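D-alanyl-D-alanine carboxypeptidase (Mycobacterium tuberculosis H37Rv, PDB 4RYE) probably trims the terminal D-Ala-D-Ala of peptidoglycan stem peptides, and shows D,D-carboxypeptidase activity in vitro on a diaminopimelate-containing pentapeptide. Local coordinates at residues A[18-23]-A[232-237]; A[65-70]-A[107-112]. All blocks are in the same frame, centred on the assembly; numbering follows the deposited sequence.

Overall arrangement
The two contacts lie on opposite sides of the chain's centre, their own centres 32 Å apart and their nearest atoms about 17 Å apart, so they do not touch. Interaction 1 pairs strand 22-27 with strand 228-237 inside the six-stranded antiparallel sheet, bringing together the early and late parts of the chain. Interaction 2 is nested within the loop this closes and sets strand 66-68 against helix 104-113 in the inserted, largely helical part. This is the division of the penicillin-binding fold: one contact belongs to the sheet, the other to the helical side. The side chain of Ser47, the probable acylated serine, is about 11 Å from that of Met235, and that of Lys50, proton acceptor by similarity, about 11 Å from Thr109's.

Interaction 1 (A[18-23]-A[232-237]); sequences GPAQTW and IAMMYG
Thr22 and Met235 form an antiparallel hydrogen-bonded pair in which Met235 N donates to Thr22 O at 2.8 Å, nearly straight (166°). The return is split: Met235 O receives Gln21 N at 3.1 Å, a bent, weak bond of 132°, and also Thr22 N, straight but long and weak. Two residues thus face one, a classic beta bulge. On the face that Thr22 and Met235 share, Thr22 OG1 sits between the backbone N and the carbonyl carbon (chi1 79°) and lies 3.3 Å from Met235 CB, while the selenium of this selenomethionine turns off from strand 22-27. On the other face Ala20 CB rests 3.6 Å from CB of selenomethionine Met234, whose CG touches Trp23 CB at 3.8 Å. Trp23 CA approaches Ala233 O at 3.0 Å in a CA-H...O contact. Past the bulge, Gln21 CB lies at the edge of the Tyr236 ring, and Gly237 CA comes within 3.2 Å of Pro19 O. Farther out, helix 155-166 packs on Met235 and helix 246-259 on Pro19 and Met234, while His43 stacks on Tyr236. The arrangement joins neighbouring strands at the centre of the antiparallel sheet of the penicillin-binding fold, shared with the beta-lactamase clan.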
# COMPACT_ATOMS: atom_id res chain seq x y z
N GLY A 18 10.85 8.84 14.92
CA GLY A 18 11.13 8.22 13.64
C GLY A 18 10.93 9.20 12.49
O GLY A 18 10.44 10.31 12.71
N PRO A 19 11.31 8.79 11.27
CA PRO A 19 11.25 9.68 10.10
C PRO A 19 9.84 10.04 9.65
O PRO A 19 9.66 11.11 9.07
CB PRO A 19 11.96 8.86 9.01
CG PRO A 19 11.85 7.43 9.47
CD PRO A 19 11.98 7.52 10.96
N ALA A 20 8.86 9.17 9.90
CA ALA A 20 7.49 9.43 9.44
C ALA A 20 6.86 10.61 10.18
O ALA A 20 6.88 10.64 11.40
CB ALA A 20 6.61 8.18 9.60
N GLN A 21 6.31 11.58 9.45
CA GLN A 21 5.70 12.73 10.12
C GLN A 21 4.25 12.49 10.55
O GLN A 21 3.78 13.14 11.48
CB GLN A 21 5.85 14.01 9.29
CG GLN A 21 7.29 14.53 9.22
CD GLN A 21 7.87 14.78 10.60
OE1 GLN A 21 7.53 15.77 11.25
NE2 GLN A 21 8.73 13.87 11.06
N THR A 22 3.55 11.58 9.88
CA THR A 22 2.26 11.10 10.40
C THR A 22 2.27 9.58 10.37
O THR A 22 2.92 8.99 9.52
CB THR A 22 1.04 11.57 9.58
OG1 THR A 22 0.93 10.78 8.39
CG2 THR A 22 1.15 13.08 9.22
N TRP A 23 1.54 8.95 11.29
CA TRP A 23 1.48 7.50 11.33
C TRP A 23 0.33 7.07 12.24
O TRP A 23 -0.23 7.90 12.97
CB TRP A 23 2.82 6.88 11.79
CG TRP A 23 3.38 7.49 13.07
CD1 TRP A 23 4.34 8.45 13.17
CD2 TRP A 23 3.01 7.15 14.41
NE1 TRP A 23 4.59 8.75 14.48
CE2 TRP A 23 3.78 7.97 15.27
CE3 TRP A 23 2.10 6.26 14.97
CZ2 TRP A 23 3.67 7.91 16.66
CZ3 TRP A 23 1.98 6.20 16.36
CH2 TRP A 23 2.76 7.02 17.18
N ILE A 232 -0.37 -0.76 10.23
CA ILE A 232 0.19 0.57 10.45
C ILE A 232 0.29 1.29 9.13
O ILE A 232 0.28 0.67 8.07
CB ILE A 232 1.60 0.52 11.07
CG1 ILE A 232 2.60 -0.10 10.09
CG2 ILE A 232 1.59 -0.22 12.40
CD1 ILE A 232 4.06 -0.03 10.55
N ALA A 233 0.36 2.62 9.21
CA ALA A 233 0.67 3.43 8.05
C ALA A 233 1.57 4.56 8.49
O ALA A 233 1.51 5.01 9.64
CB ALA A 233 -0.60 3.97 7.39
N MSE A 234 2.44 5.00 7.59
CA MSE A 234 3.40 6.05 7.88
C MSE A 234 3.47 6.93 6.65
O MSE A 234 3.55 6.42 5.53
CB MSE A 234 4.76 5.42 8.17
CG MSE A 234 4.80 4.60 9.44
SE MSE A 234 6.22 3.25 9.44
CE MSE A 234 7.73 4.39 8.95
N MSE A 235 3.41 8.24 6.82
CA MSE A 235 3.42 9.14 5.67
C MSE A 235 4.41 10.28 5.83
O MSE A 235 4.82 10.63 6.94
CB MSE A 235 2.03 9.74 5.43
CG MSE A 235 0.87 8.77 5.39
SE MSE A 235 -0.73 9.69 4.71
CE MSE A 235 -0.32 9.64 2.80
N TYR A 236 4.77 10.86 4.69
CA TYR A 236 5.48 12.13 4.64
C TYR A 236 6.79 12.14 5.43
O TYR A 236 7.04 13.04 6.23
CB TYR A 236 4.57 13.26 5.12
CG TYR A 236 4.96 14.60 4.56
CD1 TYR A 236 4.94 14.83 3.19
CD2 TYR A 236 5.35 15.63 5.39
CE1 TYR A 236 5.30 16.06 2.67
CE2 TYR A 236 5.71 16.86 4.88
CZ TYR A 236 5.69 17.07 3.52
OH TYR A 236 6.05 18.29 3.00
N GLY A 237 7.63 11.14 5.19
CA GLY A 237 8.85 11.00 5.96
C GLY A 237 10.11 10.98 5.12
O GLY A 237 10.08 10.58 3.95

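Interaction 2 (A[65-70]-A[107-112]); sequences STVVAD and ANTLAH
His112, Val67 and Thr109 carry this contact, in which the helix meets strand 66-68 at 105° with the short axes 9.2 Å apart. The two methyls of Val67 go to different helix residues. Its CG2, anti to the backbone N, stands over the centre of the imidazole of His112, 3.8 Å from the centroid and only 6° off the ring normal, a clear CH-pi contact. The other branch, Val67 CG1, meets Thr109 CG2 at 3.7 Å, the two side chains crossing obliquely. Ala69 CB lies more loosely by Thr109 CG2, while Thr109 OG1 bonds back to Asp105 O within its own helix. CG of His112 is anti to the backbone N, and the ring beyond it comes up to the strand, where His112 CE1 approaches Val68 O at 3.5 Å and Asp70 OD2 at 3.3 Å. Asp70 and His112 reach tip to tip, their carboxylate and ring planes 16° apart. The polar partner of the ring is Asp73, whose OD2 bonds His112 ND1 and also receives Asp70 N, thereby tying the loop to the helix. Apolar packing on one ring face is therefore combined with two oxygens that approach CE1 obliquely, and the two nearby aspartates would be expected to stabilise a positive charge on the imidazole, should it be protonated.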
# COMPACT_ATOMS: atom_id res chain seq x y z
N SER A 65 -8.36 -13.20 -16.71
CA SER A 65 -8.71 -12.43 -17.89
C SER A 65 -7.46 -11.70 -18.37
O SER A 65 -6.57 -11.37 -17.57
CB SER A 65 -9.86 -11.46 -17.61
OG SER A 65 -9.51 -10.52 -16.62
N THR A 66 -7.35 -11.48 -19.68
CA THR A 66 -6.14 -10.90 -20.23
C THR A 66 -6.38 -9.56 -20.90
O THR A 66 -7.52 -9.17 -21.17
CB THR A 66 -5.48 -11.86 -21.24
OG1 THR A 66 -6.37 -12.07 -22.34
CG2 THR A 66 -5.15 -13.19 -20.58
N VAL A 67 -5.28 -8.86 -21.18
CA VAL A 67 -5.34 -7.62 -21.93
C VAL A 67 -4.11 -7.58 -22.81
O VAL A 67 -3.07 -8.13 -22.46
CB VAL A 67 -5.36 -6.38 -20.99
CG1 VAL A 67 -4.06 -6.27 -20.21
CG2 VAL A 67 -5.64 -5.09 -21.78
N VAL A 68 -4.24 -6.94 -23.97
CA VAL A 68 -3.11 -6.68 -24.84
C VAL A 68 -2.63 -5.27 -24.53
O VAL A 68 -3.34 -4.30 -24.78
CB VAL A 68 -3.50 -6.77 -26.32
CG1 VAL A 68 -2.36 -6.26 -27.20
CG2 VAL A 68 -3.86 -8.21 -26.68
N ALA A 69 -1.43 -5.16 -23.96
CA ALA A 69 -0.91 -3.85 -23.59
C ALA A 69 -0.72 -2.97 -24.81
O ALA A 69 -0.24 -3.43 -25.85
CB ALA A 69 0.38 -4.00 -22.85
N ASP A 70 -1.07 -1.70 -24.69
CA ASP A 70 -0.77 -0.78 -25.78
C ASP A 70 0.37 0.16 -25.41
O ASP A 70 0.86 0.12 -24.28
CB ASP A 70 -2.02 -0.03 -26.28
CG ASP A 70 -2.74 0.71 -25.17
OD1 ASP A 70 -2.07 1.30 -24.30
OD2 ASP A 70 -3.99 0.71 -25.19
N ALA A 107 0.18 -0.72 -13.11
CA ALA A 107 -0.96 0.09 -12.72
C ALA A 107 -1.71 0.63 -13.93
O ALA A 107 -2.93 0.58 -14.00
CB ALA A 107 -0.53 1.23 -11.80
N ASN A 108 -0.98 1.18 -14.89
CA ASN A 108 -1.65 1.76 -16.05
C ASN A 108 -2.31 0.70 -16.94
O ASN A 108 -3.31 0.97 -17.60
CB ASN A 108 -0.70 2.68 -16.83
CG ASN A 108 -0.29 3.91 -16.02
OD1 ASN A 108 -1.03 4.35 -15.14
ND2 ASN A 108 0.88 4.45 -16.31
N THR A 109 -1.75 -0.51 -16.94
CA THR A 109 -2.30 -1.58 -17.75
C THR A 109 -3.54 -2.18 -17.08
O THR A 109 -4.48 -2.58 -17.75
CB THR A 109 -1.24 -2.67 -18.08
OG1 THR A 109 -0.05 -2.03 -18.56
CG2 THR A 109 -1.76 -3.62 -19.17
N LEU A 110 -3.54 -2.21 -15.75
CA LEU A 110 -4.75 -2.57 -15.02
C LEU A 110 -5.83 -1.53 -15.26
O LEU A 110 -7.00 -1.87 -15.43
CB LEU A 110 -4.45 -2.68 -13.52
CG LEU A 110 -3.77 -3.99 -13.11
CD1 LEU A 110 -3.28 -3.92 -11.66
CD2 LEU A 110 -4.69 -5.20 -13.31
N ALA A 111 -5.45 -0.25 -15.29
CA ALA A 111 -6.42 0.82 -15.55
C ALA A 111 -7.02 0.66 -16.94
O ALA A 111 -8.20 0.96 -17.15
CB ALA A 111 -5.77 2.18 -15.40
N HIS A 112 -6.21 0.20 -17.89
CA HIS A 112 -6.67 -0.14 -19.23
C HIS A 112 -7.80 -1.19 -19.15
O HIS A 112 -8.88 -0.99 -19.71
CB HIS A 112 -5.48 -0.63 -20.08
CG HIS A 112 -5.83 -1.08 -21.47
ND1 HIS A 112 -4.86 -1.34 -22.42
CD2 HIS A 112 -7.02 -1.33 -22.06
CE1 HIS A 112 -5.44 -1.73 -23.54
NE2 HIS A 112 -6.75 -1.74 -23.35